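Neural-cadherin (Drosophila melanogaster, PDB 3UBG) mediates calcium-dependent, homophilic cell-cell adhesion through its cadherin repeats, three of which make up this ectodomain fragment. Local coordinates at residues A[136-141]-A[185-190]; A[98-103]-A[194-199]; A[36-41]-A[70-75]. All coordinates share one frame; numbering follows the deposited sequence.

Interactions 1 and 2 meet at one calcium-loaded junction, where two successive cadherin repeats join; their centres lie about 6 Å apart and they share two calcium ions. Interaction 1, partly buried, brings a loop against a beta turn of the middle repeat and combines hydrogen bonds with calcium ligands. Interaction 2 lies at the surface and ties the linker 98-103 to that repeat, mostly by metal coordination, with two weak bonds from a glutamine. Interaction 3 stands apart, its centre about 33 Å from that of interaction 2, inside the first repeat. It is partly buried and has no metal: two strands pair through their backbones, with Phe71 and Val73 on the buried face and Arg38 beside Trp72 on the other.

Interaction 1 (A[136-141]-A[185-190]); sequences DTDHNI and DQNGKV. With CA (calcium ion), chain D; ZN (zinc ion), chain C; CA (calcium ion), chain E.
The backbone N of Asn140 and that of Asn187 meet OD1 of Asp185 from opposite faces of its carboxylate. Asn140 N lies 2.9 Å from Asp185 OD1, and Asn187 N is also 2.9 Å from Asp185 OD1. The second bond closes an Asx turn inside the type I beta turn Asp185-Gly188. The imidazole of His139 has the carbonyl oxygen of Asp136 at its edge, in plane, while NE2 binds a zinc ion at 2.2 Å. In the amide of Asn187, ND2 donates nearly in the amide plane to the carbonyl O of Asp138, at 2.6 Å and 160°, although it meets that oxygen from above the carbonyl plane. A weak second bond runs from ND2 to Asp138 OD1, and the amide's OD1 rests against CB of Asn140.

With its CG anti to the backbone N (chi1 174°), Asp185 delivers OD2 to a calcium ion, 2.4 Å away. OD2 of Asp136 reaches the same ion at the same length, 2.4 Å. The two carboxylates are turned 43° against each other, and the ion probably offsets the repulsion between them. OD1 of Asp136 binds a second calcium, so this one side chain bridges two of the three ions that rigidify the junction between repeats.

A backbone bond from Gln186 N to Asn140 O, 2.8 Å, leads into the sheet. There Ile141 opens strand 141-148 and forms an antiparallel non-hydrogen-bonded pair with Asp185, the last residue of strand 176-185. The side chain of Gln186 touches His142 and Phe144 of strand 141-148, while Gly188 bonds through its backbone to Gln196 of strand 195-207.

Interaction 2 (A[98-103]-A[194-199]); sequences DVNDEP and RFQSTP. With CA (calcium ion), chain D; CA (calcium ion), chain E; CA (calcium ion), chain F.
Gln196 reaches across to Asn100 and Pro103, the side chain of a strand residue plugging into the calcium-binding DXND linker between two cadherin repeats. Its CB lies 3.9 Å from CA of Pro103, so the root of the side chain packs on the proline backbone. From there it runs extended beyond CG (chi2 152°), which carries the amide past the proline to the metal. CD comes up beside Asn100 OD1, and the two amide planes are 42° apart. At the tip OE1 binds a calcium ion at 2.6 Å. The same ion takes Asn100 OD1 and the carbonyl O of Glu102. Gln196 OE1 and Asn100 OD1, both acceptors, are adjacent ligands 3.1 Å apart; the shared calcium probably compensates their repulsion. The other tip atom points back to the linker and makes two weak bonds: Gln196 NE2 lies 3.2 Å from Asn100 O, and it also reaches OD1 of the same residue. Asp134, Asp136 and Asp185 of the middle repeat complete the coordination of this ion.

At the start of the linker, Asp98 OD1 and Val99 O bind a second calcium, which Glu13 and Glu61 of the first repeat also hold. The linker is thus gripped by groups from both repeats, consistent with the stiffening that calcium gives to cadherin junctions. Glu102 OE2 belongs to the third ion, which a water also reaches. Asp101 spans the second and third ions: OD1 is 2.5 Å from the second calcium and 2.8 Å from the third, while OD2 closes on the third at 2.6 Å.

Interaction 3 (A[36-41]-A[70-75]); sequences KIRDDN and DFWVII
Lys36 and Ile74 face each other as an antiparallel hydrogen-bonded pair, where the edge strand 34-37 meets strand 68-76 in the first cadherin repeat. The backbone bonds come first: Lys36 N gives to Ile74 O at 2.9 Å, and Ile74 N returns a bond to Lys36 O at 2.6 Å. Ile37 and Val73 form the non-hydrogen-bonded pair that follows. Arg38 N still reaches Trp72 O, 3.1 Å away and almost straight at 178°, although the strand has already ended at Ile37.

Apolar contacts lie mainly on the face of Ile37, Phe71 and Val73. Phe71 has CG between its backbone N and carbonyl carbon (chi1 59°), which brings CD2 to within 3.8 Å of CG1 of Ile37, the two side chains crossing at about a right angle. Val44 and Val46 of strand 44-46 cover this group. On the face of Lys36 and Ile74, Ile74 CD1 rests 4.0 Å from Arg38 CB.

On that second face the Arg38 guanidinium lies against Trp72, the planes 80° apart, with NH1 3.1 Å from CD1 and close to CB too. Asp39 OD2 lies over the centre of one guanidinium face; it is 3.6 Å from Arg38 NE, an attraction of charges with no N-H aimed at the oxygen. With an alanine in place of Trp72 the indole beside NH1 would be gone, and the guanidinium would probably be freer to swing.

The backbone bonds hold the strands in register, while the chemistry of the two faces differs: hydrocarbon packing turns inward to the sandwich, while Lys36, Arg38 and Asp39 lie exposed.

Interaction 1 (A[136-141]-A[185-190])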
loop_
_atom_site.group_PDB
_atom_site.type_symbol
_atom_site.label_atom_id
_atom_site.label_comp_id
_atom_site.label_asym_id
_atom_site.label_seq_id
_atom_site.Cartn_x
_atom_site.Cartn_y
_atom_site.Cartn_z
ATOM N N ASP A 136 7.425 -11.242 -0.221
ATOM C CA ASP A 136 7.950 -12.572 0.081
ATOM C C ASP A 136 9.254 -12.513 0.874
ATOM O O ASP A 136 9.924 -11.488 0.891
ATOM C CB ASP A 136 8.083 -13.382 -1.207
ATOM C CG ASP A 136 6.775 -13.430 -1.982
ATOM O OD1 ASP A 136 5.722 -13.577 -1.362
ATOM O OD2 ASP A 136 6.761 -13.284 -3.200
ATOM N N THR A 137 9.594 -13.604 1.557
ATOM C CA THR A 137 10.838 -13.673 2.321
ATOM C C THR A 137 12.014 -13.843 1.367
ATOM O O THR A 137 13.154 -13.634 1.743
ATOM C CB THR A 137 10.841 -14.851 3.333
ATOM O OG1 THR A 137 10.878 -16.101 2.628
ATOM C CG2 THR A 137 9.609 -14.825 4.218
ATOM N N ASP A 138 11.705 -14.170 0.119
ATOM C CA ASP A 138 12.660 -14.704 -0.846
ATOM C C ASP A 138 12.806 -13.832 -2.116
ATOM O O ASP A 138 13.044 -14.335 -3.216
ATOM C CB ASP A 138 12.163 -16.103 -1.218
ATOM C CG ASP A 138 13.053 -16.816 -2.212
ATOM O OD1 ASP A 138 14.264 -16.495 -2.287
ATOM O OD2 ASP A 138 12.525 -17.720 -2.910
ATOM N N HIS A 139 12.677 -12.521 -1.970
ATOM C CA HIS A 139 12.670 -11.627 -3.131
ATOM C C HIS A 139 14.040 -11.340 -3.738
ATOM O O HIS A 139 15.069 -11.534 -3.116
ATOM C CB HIS A 139 12.037 -10.305 -2.742
ATOM C CG HIS A 139 12.677 -9.681 -1.548
ATOM N ND1 HIS A 139 13.877 -9.013 -1.618
ATOM C CD2 HIS A 139 12.296 -9.643 -0.250
ATOM C CE1 HIS A 139 14.203 -8.567 -0.417
ATOM N NE2 HIS A 139 13.258 -8.942 0.430
ATOM N N ASN A 140 14.021 -10.849 -4.969
ATOM C CA ASN A 140 15.234 -10.521 -5.711
ATOM C C ASN A 140 14.893 -9.445 -6.742
ATOM O O ASN A 140 14.602 -9.752 -7.896
ATOM C CB ASN A 140 15.768 -11.777 -6.402
ATOM C CG ASN A 140 17.010 -11.513 -7.241
ATOM O OD1 ASN A 140 17.822 -10.634 -6.931
ATOM N ND2 ASN A 140 17.165 -12.286 -8.312
ATOM N N ILE A 141 14.915 -8.189 -6.306
ATOM C CA ILE A 141 14.344 -7.083 -7.081
ATOM C C ILE A 141 15.275 -6.441 -8.106
ATOM O O ILE A 141 16.417 -6.073 -7.796
ATOM C CB ILE A 141 13.786 -5.982 -6.162
ATOM C CG1 ILE A 141 12.494 -6.453 -5.487
ATOM C CG2 ILE A 141 13.478 -4.735 -6.968
ATOM C CD1 ILE A 141 12.459 -6.278 -3.982
ATOM N N ASP A 185 10.449 -8.921 -9.367
ATOM C CA ASP A 185 11.048 -9.863 -8.438
ATOM C C ASP A 185 11.469 -11.050 -9.293
ATOM O O ASP A 185 10.631 -11.828 -9.749
ATOM C CB ASP A 185 10.067 -10.275 -7.335
ATOM C CG ASP A 185 10.625 -11.374 -6.435
ATOM O OD1 ASP A 185 11.816 -11.724 -6.577
ATOM O OD2 ASP A 185 9.883 -11.873 -5.564
ATOM N N GLN A 186 12.769 -11.163 -9.538
ATOM C CA GLN A 186 13.279 -12.205 -10.410
ATOM C C GLN A 186 13.421 -13.546 -9.692
ATOM O O GLN A 186 14.021 -14.483 -10.216
ATOM C CB GLN A 186 14.580 -11.761 -11.074
ATOM C CG GLN A 186 14.416 -10.437 -11.789
ATOM C CD GLN A 186 15.311 -10.285 -13.011
ATOM O OE1 GLN A 186 16.393 -10.869 -13.089
ATOM N NE2 GLN A 186 14.856 -9.484 -13.973
ATOM N N ASN A 187 12.847 -13.634 -8.496
ATOM C CA ASN A 187 12.672 -14.921 -7.833
ATOM C C ASN A 187 11.258 -15.477 -7.933
ATOM O O ASN A 187 10.969 -16.512 -7.341
ATOM C CB ASN A 187 13.061 -14.837 -6.368
ATOM C CG ASN A 187 14.534 -15.030 -6.159
ATOM O OD1 ASN A 187 15.298 -15.143 -7.124
ATOM N ND2 ASN A 187 14.954 -15.061 -4.894
ATOM N N GLY A 188 10.382 -14.793 -8.668
ATOM C CA GLY A 188 8.989 -15.205 -8.766
ATOM C C GLY A 188 8.457 -15.190 -10.192
ATOM O O GLY A 188 8.162 -14.125 -10.740
ATOM N N LYS A 189 8.333 -16.368 -10.799
ATOM C CA LYS A 189 7.893 -16.451 -12.192
ATOM C C LYS A 189 6.375 -16.354 -12.338
ATOM O O LYS A 189 5.631 -16.619 -11.393
ATOM C CB LYS A 189 8.395 -17.744 -12.835
ATOM C CG LYS A 189 9.898 -17.922 -12.751
ATOM C CD LYS A 189 10.401 -18.964 -13.742
ATOM C CE LYS A 189 11.854 -19.341 -13.456
ATOM N NZ LYS A 189 12.780 -18.161 -13.447
ATOM N N VAL A 190 5.923 -15.946 -13.517
ATOM C CA VAL A 190 4.514 -16.073 -13.868
ATOM C C VAL A 190 4.415 -17.106 -14.983
ATOM O O VAL A 190 3.431 -17.846 -15.083
ATOM C CB VAL A 190 3.905 -14.739 -14.330
ATOM C CG1 VAL A 190 2.488 -14.607 -13.803
ATOM C CG2 VAL A 190 4.758 -13.575 -13.859
HETATM CA CA CA D . 7.568 -11.707 -4.818
HETATM ZN ZN ZN C . 13.348 -8.606 2.586
HETATM CA CA CA E . 4.580 -15.547 -0.294
#

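Interaction 2 (A[98-103]-A[194-199])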
loop_
_atom_site.group_PDB
_atom_site.type_symbol
_atom_site.label_atom_id
_atom_site.label_comp_id
_atom_site.label_asym_id
_atom_site.label_seq_id
_atom_site.Cartn_x
_atom_site.Cartn_y
_atom_site.Cartn_z
ATOM N N ASP A 98 6.291 -20.207 3.279
ATOM C CA ASP A 98 6.247 -19.140 2.298
ATOM C C ASP A 98 6.712 -19.612 0.928
ATOM O O ASP A 98 7.708 -20.319 0.815
ATOM C CB ASP A 98 7.129 -17.976 2.738
ATOM C CG ASP A 98 7.119 -16.847 1.741
ATOM O OD1 ASP A 98 6.010 -16.453 1.345
ATOM O OD2 ASP A 98 8.199 -16.369 1.332
ATOM N N VAL A 99 5.991 -19.193 -0.104
ATOM C CA VAL A 99 6.385 -19.400 -1.482
ATOM C C VAL A 99 6.448 -18.009 -2.118
ATOM O O VAL A 99 5.790 -17.084 -1.671
ATOM C CB VAL A 99 5.359 -20.336 -2.220
ATOM C CG1 VAL A 99 5.528 -20.264 -3.704
ATOM C CG2 VAL A 99 5.492 -21.790 -1.747
ATOM N N ASN A 100 7.265 -17.826 -3.134
ATOM C CA ASN A 100 7.373 -16.502 -3.727
ATOM C C ASN A 100 6.213 -16.284 -4.689
ATOM O O ASN A 100 6.232 -16.774 -5.818
ATOM C CB ASN A 100 8.717 -16.340 -4.437
ATOM C CG ASN A 100 9.065 -14.886 -4.712
ATOM O OD1 ASN A 100 8.217 -14.098 -5.111
ATOM N ND2 ASN A 100 10.322 -14.536 -4.522
ATOM N N ASP A 101 5.203 -15.548 -4.240
ATOM C CA ASP A 101 3.936 -15.517 -4.945
ATOM C C ASP A 101 3.226 -14.172 -4.854
ATOM O O ASP A 101 2.047 -14.060 -5.204
ATOM C CB ASP A 101 3.029 -16.632 -4.419
ATOM C CG ASP A 101 2.463 -16.328 -3.039
ATOM O OD1 ASP A 101 3.053 -15.510 -2.317
ATOM O OD2 ASP A 101 1.426 -16.920 -2.670
ATOM N N GLU A 102 3.929 -13.155 -4.361
ATOM C CA GLU A 102 3.351 -11.810 -4.302
ATOM C C GLU A 102 4.170 -10.822 -5.132
ATOM O O GLU A 102 5.391 -10.826 -5.092
ATOM C CB GLU A 102 3.232 -11.338 -2.858
ATOM C CG GLU A 102 2.436 -12.283 -1.975
ATOM C CD GLU A 102 1.005 -12.490 -2.469
ATOM O OE1 GLU A 102 0.553 -11.741 -3.354
ATOM O OE2 GLU A 102 0.321 -13.388 -1.962
ATOM N N PRO A 103 3.496 -9.977 -5.912
ATOM C CA PRO A 103 4.249 -9.031 -6.747
ATOM C C PRO A 103 4.920 -7.928 -5.926
ATOM O O PRO A 103 4.447 -7.604 -4.840
ATOM C CB PRO A 103 3.162 -8.452 -7.667
ATOM C CG PRO A 103 1.891 -8.558 -6.858
ATOM C CD PRO A 103 2.036 -9.843 -6.072
ATOM N N ARG A 194 8.220 -14.618 -18.014
ATOM C CA ARG A 194 8.044 -13.389 -17.239
ATOM C C ARG A 194 8.063 -13.520 -15.712
ATOM O O ARG A 194 7.798 -14.587 -15.160
ATOM C CB ARG A 194 6.754 -12.707 -17.696
ATOM C CG ARG A 194 6.682 -12.593 -19.213
ATOM C CD ARG A 194 5.276 -12.307 -19.717
ATOM N NE ARG A 194 4.289 -13.221 -19.152
ATOM C CZ ARG A 194 3.350 -12.856 -18.284
ATOM N NH1 ARG A 194 3.267 -11.588 -17.890
ATOM N NH2 ARG A 194 2.488 -13.754 -17.815
ATOM N N PHE A 195 8.378 -12.411 -15.041
ATOM C CA PHE A 195 8.417 -12.360 -13.577
ATOM C C PHE A 195 7.341 -11.464 -13.002
ATOM O O PHE A 195 6.781 -10.619 -13.709
ATOM C CB PHE A 195 9.764 -11.833 -13.097
ATOM C CG PHE A 195 10.927 -12.639 -13.565
ATOM C CD1 PHE A 195 11.090 -13.944 -13.144
ATOM C CD2 PHE A 195 11.865 -12.085 -14.425
ATOM C CE1 PHE A 195 12.165 -14.681 -13.573
ATOM C CE2 PHE A 195 12.943 -12.816 -14.859
ATOM C CZ PHE A 195 13.095 -14.117 -14.433
ATOM N N GLN A 196 7.061 -11.642 -11.715
ATOM C CA GLN A 196 6.205 -10.705 -10.988
ATOM C C GLN A 196 6.715 -9.266 -11.104
ATOM O O GLN A 196 7.914 -9.012 -11.023
ATOM C CB GLN A 196 6.127 -11.068 -9.511
ATOM C CG GLN A 196 5.702 -12.481 -9.209
ATOM C CD GLN A 196 6.297 -12.944 -7.895
ATOM O OE1 GLN A 196 7.175 -12.286 -7.346
ATOM N NE2 GLN A 196 5.834 -14.075 -7.394
ATOM N N SER A 197 5.778 -8.336 -11.244
ATOM C CA SER A 197 6.075 -6.946 -11.570
ATOM C C SER A 197 5.213 -5.984 -10.794
ATOM O O SER A 197 4.022 -6.212 -10.599
ATOM C CB SER A 197 5.770 -6.673 -13.050
ATOM O OG SER A 197 6.641 -7.380 -13.901
ATOM N N THR A 198 5.813 -4.876 -10.392
ATOM C CA THR A 198 5.057 -3.683 -10.065
ATOM C C THR A 198 4.243 -3.280 -11.298
ATOM O O THR A 198 4.506 -3.756 -12.400
ATOM C CB THR A 198 6.022 -2.520 -9.782
ATOM O OG1 THR A 198 6.665 -2.115 -11.002
ATOM C CG2 THR A 198 7.080 -2.937 -8.771
ATOM N N PRO A 199 3.281 -2.371 -11.118
ATOM C CA PRO A 199 2.697 -1.603 -12.224
ATOM C C PRO A 199 3.774 -0.770 -12.930
ATOM O O PRO A 199 4.855 -0.532 -12.366
ATOM C CB PRO A 199 1.767 -0.615 -11.513
ATOM C CG PRO A 199 1.629 -1.102 -10.132
ATOM C CD PRO A 199 2.822 -1.901 -9.800
HETATM CA CA CA D . 7.568 -11.707 -4.818
HETATM CA CA CA E . 4.580 -15.547 -0.294
HETATM CA CA CA F . 0.826 -15.395 -0.598
HETATM O O HOH W 1 -1.592 -16.545 -1.206
#

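Interaction 3 (A[36-41]-A[70-75])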
loop_
_atom_site.group_PDB
_atom_site.type_symbol
_atom_site.label_atom_id
_atom_site.label_comp_id
_atom_site.label_asym_id
_atom_site.label_seq_id
_atom_site.Cartn_x
_atom_site.Cartn_y
_atom_site.Cartn_z
ATOM N N LYS A 36 -16.719 -31.479 14.027
ATOM C CA LYS A 36 -17.182 -30.125 13.881
ATOM C C LYS A 36 -16.071 -29.194 14.371
ATOM O O LYS A 36 -15.498 -29.409 15.435
ATOM C CB LYS A 36 -18.481 -29.936 14.673
ATOM C CG LYS A 36 -19.218 -28.652 14.342
ATOM C CD LYS A 36 -20.734 -28.825 14.425
ATOM C CE LYS A 36 -21.229 -29.942 13.505
ATOM N NZ LYS A 36 -22.695 -29.846 13.235
ATOM N N ILE A 37 -15.746 -28.182 13.579
ATOM C CA ILE A 37 -14.752 -27.195 13.992
ATOM C C ILE A 37 -15.348 -26.388 15.143
ATOM O O ILE A 37 -16.537 -26.078 15.153
ATOM C CB ILE A 37 -14.342 -26.275 12.800
ATOM C CG1 ILE A 37 -12.895 -25.782 12.934
ATOM C CG2 ILE A 37 -15.342 -25.118 12.604
ATOM C CD1 ILE A 37 -12.469 -24.806 11.801
ATOM N N ARG A 38 -14.533 -26.071 16.133
ATOM C CA ARG A 38 -15.016 -25.326 17.280
ATOM C C ARG A 38 -15.308 -23.866 16.920
ATOM O O ARG A 38 -16.285 -23.288 17.387
ATOM C CB ARG A 38 -14.024 -25.432 18.439
ATOM C CG ARG A 38 -13.959 -24.207 19.332
ATOM C CD ARG A 38 -13.108 -24.506 20.547
ATOM N NE ARG A 38 -12.355 -23.350 21.041
ATOM C CZ ARG A 38 -11.250 -22.873 20.469
ATOM N NH1 ARG A 38 -10.776 -23.427 19.362
ATOM N NH2 ARG A 38 -10.624 -21.832 20.992
ATOM N N ASP A 39 -14.474 -23.270 16.076
ATOM C CA ASP A 39 -14.747 -21.912 15.614
ATOM C C ASP A 39 -14.577 -21.764 14.108
ATOM O O ASP A 39 -13.647 -22.304 13.518
ATOM C CB ASP A 39 -13.860 -20.904 16.338
ATOM C CG ASP A 39 -14.135 -20.853 17.823
ATOM O OD1 ASP A 39 -15.332 -20.831 18.195
ATOM O OD2 ASP A 39 -13.159 -20.845 18.612
ATOM N N ASP A 40 -15.481 -21.031 13.481
ATOM C CA ASP A 40 -15.329 -20.744 12.062
ATOM C C ASP A 40 -13.899 -20.275 11.771
ATOM O O ASP A 40 -13.391 -19.359 12.425
ATOM C CB ASP A 40 -16.327 -19.680 11.617
ATOM C CG ASP A 40 -16.526 -19.677 10.119
ATOM O OD1 ASP A 40 -16.099 -18.702 9.455
ATOM O OD2 ASP A 40 -17.094 -20.670 9.606
ATOM N N ASN A 41 -13.251 -20.918 10.803
ATOM C CA ASN A 41 -11.902 -20.533 10.401
ATOM C C ASN A 41 -11.855 -19.960 8.976
ATOM O O ASN A 41 -12.488 -20.490 8.077
ATOM C CB ASN A 41 -10.966 -21.727 10.502
ATOM C CG ASN A 41 -9.526 -21.323 10.445
ATOM O OD1 ASN A 41 -8.941 -21.206 9.373
ATOM N ND2 ASN A 41 -8.948 -21.080 11.598
ATOM N N ASP A 70 -4.179 -22.678 13.204
ATOM C CA ASP A 70 -4.241 -23.309 14.516
ATOM C C ASP A 70 -5.693 -23.342 14.966
ATOM O O ASP A 70 -6.277 -22.304 15.225
ATOM C CB ASP A 70 -3.432 -22.459 15.498
ATOM C CG ASP A 70 -3.166 -23.155 16.828
ATOM O OD1 ASP A 70 -3.935 -24.063 17.234
ATOM O OD2 ASP A 70 -2.167 -22.767 17.486
ATOM N N PHE A 71 -6.293 -24.520 15.056
ATOM C CA PHE A 71 -7.715 -24.578 15.393
ATOM C C PHE A 71 -8.053 -25.833 16.178
ATOM O O PHE A 71 -7.304 -26.810 16.180
ATOM C CB PHE A 71 -8.604 -24.479 14.133
ATOM C CG PHE A 71 -8.356 -25.566 13.127
ATOM C CD1 PHE A 71 -7.248 -25.518 12.288
ATOM C CD2 PHE A 71 -9.222 -26.648 13.025
ATOM C CE1 PHE A 71 -7.004 -26.527 11.364
ATOM C CE2 PHE A 71 -8.989 -27.674 12.092
ATOM C CZ PHE A 71 -7.885 -27.614 11.263
ATOM N N TRP A 72 -9.191 -25.779 16.849
ATOM C CA TRP A 72 -9.712 -26.923 17.569
ATOM C C TRP A 72 -10.856 -27.596 16.818
ATOM O O TRP A 72 -11.567 -26.974 16.038
ATOM C CB TRP A 72 -10.191 -26.491 18.950
ATOM C CG TRP A 72 -9.072 -26.304 19.892
ATOM C CD1 TRP A 72 -8.321 -25.181 20.053
ATOM C CD2 TRP A 72 -8.548 -27.275 20.803
ATOM N NE1 TRP A 72 -7.374 -25.386 21.019
ATOM C CE2 TRP A 72 -7.489 -26.661 21.498
ATOM C CE3 TRP A 72 -8.878 -28.601 21.107
ATOM C CZ2 TRP A 72 -6.755 -27.323 22.476
ATOM C CZ3 TRP A 72 -8.141 -29.260 22.077
ATOM C CH2 TRP A 72 -7.098 -28.617 22.753
ATOM N N VAL A 73 -11.029 -28.879 17.064
ATOM C CA VAL A 73 -12.126 -29.601 16.464
ATOM C C VAL A 73 -12.839 -30.407 17.529
ATOM O O VAL A 73 -12.204 -31.000 18.393
ATOM C CB VAL A 73 -11.635 -30.518 15.344
ATOM C CG1 VAL A 73 -12.638 -31.595 15.083
ATOM C CG2 VAL A 73 -11.380 -29.704 14.090
ATOM N N ILE A 74 -14.163 -30.400 17.470
ATOM C CA ILE A 74 -14.983 -31.158 18.398
ATOM C C ILE A 74 -15.439 -32.452 17.742
ATOM O O ILE A 74 -15.993 -32.429 16.660
ATOM C CB ILE A 74 -16.186 -30.325 18.860
ATOM C CG1 ILE A 74 -15.681 -29.032 19.509
ATOM C CG2 ILE A 74 -17.027 -31.116 19.837
ATOM C CD1 ILE A 74 -16.764 -28.037 19.840
ATOM N N ILE A 75 -15.193 -33.580 18.395
ATOM C CA ILE A 75 -15.454 -34.878 17.786
ATOM C C ILE A 75 -16.540 -35.633 18.543
ATOM O O ILE A 75 -16.298 -36.170 19.620
ATOM C CB ILE A 75 -14.174 -35.719 17.753
ATOM C CG1 ILE A 75 -13.007 -34.855 17.274
ATOM C CG2 ILE A 75 -14.349 -36.958 16.886
ATOM C CD1 ILE A 75 -11.684 -35.554 17.341
#